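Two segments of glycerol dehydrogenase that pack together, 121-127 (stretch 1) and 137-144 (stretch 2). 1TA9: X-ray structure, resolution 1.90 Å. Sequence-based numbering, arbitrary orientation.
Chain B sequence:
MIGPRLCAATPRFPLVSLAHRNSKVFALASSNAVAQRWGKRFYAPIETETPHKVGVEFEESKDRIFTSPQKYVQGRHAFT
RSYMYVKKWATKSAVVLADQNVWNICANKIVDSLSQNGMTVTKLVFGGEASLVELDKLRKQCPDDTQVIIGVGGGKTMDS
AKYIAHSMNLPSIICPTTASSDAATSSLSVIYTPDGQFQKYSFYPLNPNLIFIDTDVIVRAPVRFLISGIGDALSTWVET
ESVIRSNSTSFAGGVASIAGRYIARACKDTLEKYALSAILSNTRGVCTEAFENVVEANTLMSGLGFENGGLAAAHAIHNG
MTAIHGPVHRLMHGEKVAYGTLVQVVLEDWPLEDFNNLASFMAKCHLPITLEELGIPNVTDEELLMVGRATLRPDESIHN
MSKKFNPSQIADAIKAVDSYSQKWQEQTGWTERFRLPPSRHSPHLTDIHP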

# COMPACT_ATOMS: atom_id res chain seq x y z
N VAL B 121 0.94 41.31 -47.01
CA VAL B 121 0.01 40.24 -46.68
C VAL B 121 -1.17 40.13 -47.63
O VAL B 121 -1.93 41.08 -47.82
CB VAL B 121 -0.53 40.41 -45.24
CG1 VAL B 121 -1.48 39.27 -44.91
CG2 VAL B 121 0.63 40.44 -44.26
N THR B 122 -1.32 38.95 -48.22
CA THR B 122 -2.43 38.68 -49.13
C THR B 122 -3.57 38.14 -48.28
O THR B 122 -3.50 37.03 -47.76
CB THR B 122 -2.05 37.63 -50.19
OG1 THR B 122 -0.92 38.10 -50.94
CG2 THR B 122 -3.21 37.39 -51.14
N LYS B 123 -4.62 38.94 -48.14
CA LYS B 123 -5.78 38.54 -47.34
C LYS B 123 -6.84 37.86 -48.19
O LYS B 123 -7.45 38.48 -49.06
CB LYS B 123 -6.36 39.77 -46.65
CG LYS B 123 -5.37 40.49 -45.74
CD LYS B 123 -5.96 41.74 -45.11
CE LYS B 123 -6.32 42.78 -46.16
NZ LYS B 123 -6.86 44.03 -45.54
N LEU B 124 -7.04 36.57 -47.94
CA LEU B 124 -8.03 35.79 -48.68
C LEU B 124 -9.16 35.36 -47.76
O LEU B 124 -8.95 35.08 -46.58
CB LEU B 124 -7.38 34.56 -49.30
CG LEU B 124 -6.20 34.78 -50.25
CD1 LEU B 124 -5.71 33.44 -50.76
CD2 LEU B 124 -6.62 35.68 -51.41
N VAL B 125 -10.37 35.30 -48.31
CA VAL B 125 -11.53 34.89 -47.53
C VAL B 125 -11.96 33.48 -47.92
O VAL B 125 -12.30 33.22 -49.07
CB VAL B 125 -12.72 35.85 -47.74
CG1 VAL B 125 -13.90 35.39 -46.90
CG2 VAL B 125 -12.32 37.27 -47.38
N PHE B 126 -11.94 32.58 -46.95
CA PHE B 126 -12.35 31.21 -47.19
C PHE B 126 -13.86 31.23 -47.43
O PHE B 126 -14.60 31.80 -46.63
CB PHE B 126 -12.03 30.33 -45.99
CG PHE B 126 -12.37 28.88 -46.18
CD1 PHE B 126 -13.10 28.18 -45.22
CD2 PHE B 126 -11.96 28.20 -47.33
CE1 PHE B 126 -13.42 26.84 -45.40
CE2 PHE B 126 -12.27 26.86 -47.52
CZ PHE B 126 -13.00 26.17 -46.55
N GLY B 127 -14.29 30.62 -48.52
CA GLY B 127 -15.71 30.60 -48.84
C GLY B 127 -16.50 29.61 -48.00
O GLY B 127 -17.67 29.37 -48.26
N LYS B 137 -9.21 27.82 -56.65
CA LYS B 137 -9.53 29.21 -56.92
C LYS B 137 -8.72 30.07 -55.96
O LYS B 137 -8.19 31.12 -56.34
CB LYS B 137 -11.02 29.46 -56.72
N LEU B 138 -8.62 29.62 -54.72
CA LEU B 138 -7.85 30.33 -53.70
C LEU B 138 -6.37 30.35 -54.07
O LEU B 138 -5.72 31.39 -54.01
CB LEU B 138 -8.04 29.66 -52.34
CG LEU B 138 -9.42 29.79 -51.68
CD1 LEU B 138 -9.46 28.96 -50.41
CD2 LEU B 138 -9.70 31.26 -51.37
N ARG B 139 -5.84 29.19 -54.45
CA ARG B 139 -4.44 29.08 -54.82
C ARG B 139 -4.08 30.08 -55.92
O ARG B 139 -2.99 30.67 -55.91
CB ARG B 139 -4.13 27.66 -55.29
N LYS B 140 -4.99 30.27 -56.86
CA LYS B 140 -4.77 31.19 -57.97
C LYS B 140 -4.73 32.65 -57.50
O LYS B 140 -4.32 33.53 -58.25
CB LYS B 140 -5.86 31.01 -59.02
N GLN B 141 -5.16 32.88 -56.26
CA GLN B 141 -5.17 34.23 -55.70
C GLN B 141 -3.92 34.48 -54.85
O GLN B 141 -3.77 35.55 -54.26
CB GLN B 141 -6.43 34.43 -54.84
CG GLN B 141 -7.72 34.45 -55.64
CD GLN B 141 -8.95 34.55 -54.75
OE1 GLN B 141 -9.11 35.50 -53.98
NE2 GLN B 141 -9.84 33.57 -54.86
N CYS B 142 -3.04 33.50 -54.80
CA CYS B 142 -1.81 33.62 -54.03
C CYS B 142 -0.65 34.07 -54.91
O CYS B 142 -0.33 33.41 -55.90
CB CYS B 142 -1.46 32.27 -53.38
SG CYS B 142 -2.72 31.62 -52.25
N PRO B 143 -0.02 35.21 -54.58
CA PRO B 143 1.11 35.73 -55.36
C PRO B 143 2.24 34.71 -55.49
O PRO B 143 2.47 33.91 -54.58
CB PRO B 143 1.53 36.96 -54.56
CG PRO B 143 0.23 37.45 -54.01
CD PRO B 143 -0.42 36.17 -53.54
N ASP B 144 2.93 34.74 -56.62
CA ASP B 144 4.02 33.80 -56.88
C ASP B 144 5.17 33.94 -55.88
O ASP B 144 5.92 32.99 -55.67
CB ASP B 144 4.56 33.98 -58.30
CG ASP B 144 3.53 33.69 -59.35
OD1 ASP B 144 2.96 32.57 -59.34
OD2 ASP B 144 3.28 34.57 -60.20
O HOH W 1 -10.58 36.28 -51.01

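The contact sets a strand against a helical segment and the turn and loop that follow it, and no direct hydrogen bond crosses it; van der Waals packing, of side chains against each other and against backbone carbonyls, and one bridging water do the joining. Strand alternation supplies the first rule: T122 and L124 point their CA-to-CB bonds toward stretch 2, while K123 between them is out of reach.

K137, modelled only to CB, touches nothing across the gap, but its carbonyl has a local use, described below. L138 is the first residue to engage. Its CB points toward the strand, and its two methyls meet different partners: CD1 lies 4.0 Å from F126 CD2, at the edge of the ring near its plane, and CD2 lies 4.0 Å from V125 O. Its backbone matters too, since L138 O sits 3.8 Å from L124 CD1 while accepting a hydrogen bond from Q141 N at 2.8 Å.

R139 and K140 stay out of the contact. A type I turn runs from R139 to C142, closed by C142 N to R139 O at 3.0 Å, and it brings the chain back to the strand at Q141. The Q141 side chain is tethered by a weak hydrogen bond from NE2 to K137 O (3.3 Å), and its OE1 lies 3.6 Å from L124 CD2. A water links the stretches here, accepting from V125 N at 2.9 Å and donating weakly to Q141 OE1 at 3.4 Å. The carbonyl Q141 O packs 3.7 Å from T122 CG2.

C142 points sideways, yet its SG reaches L124 CD1 at 3.8 Å, so the buried leucine touches L138, Q141 and C142 together. P143 ends the contact, its ring atom CD 3.3 Å from T122 OG1; D144 is already out of reach.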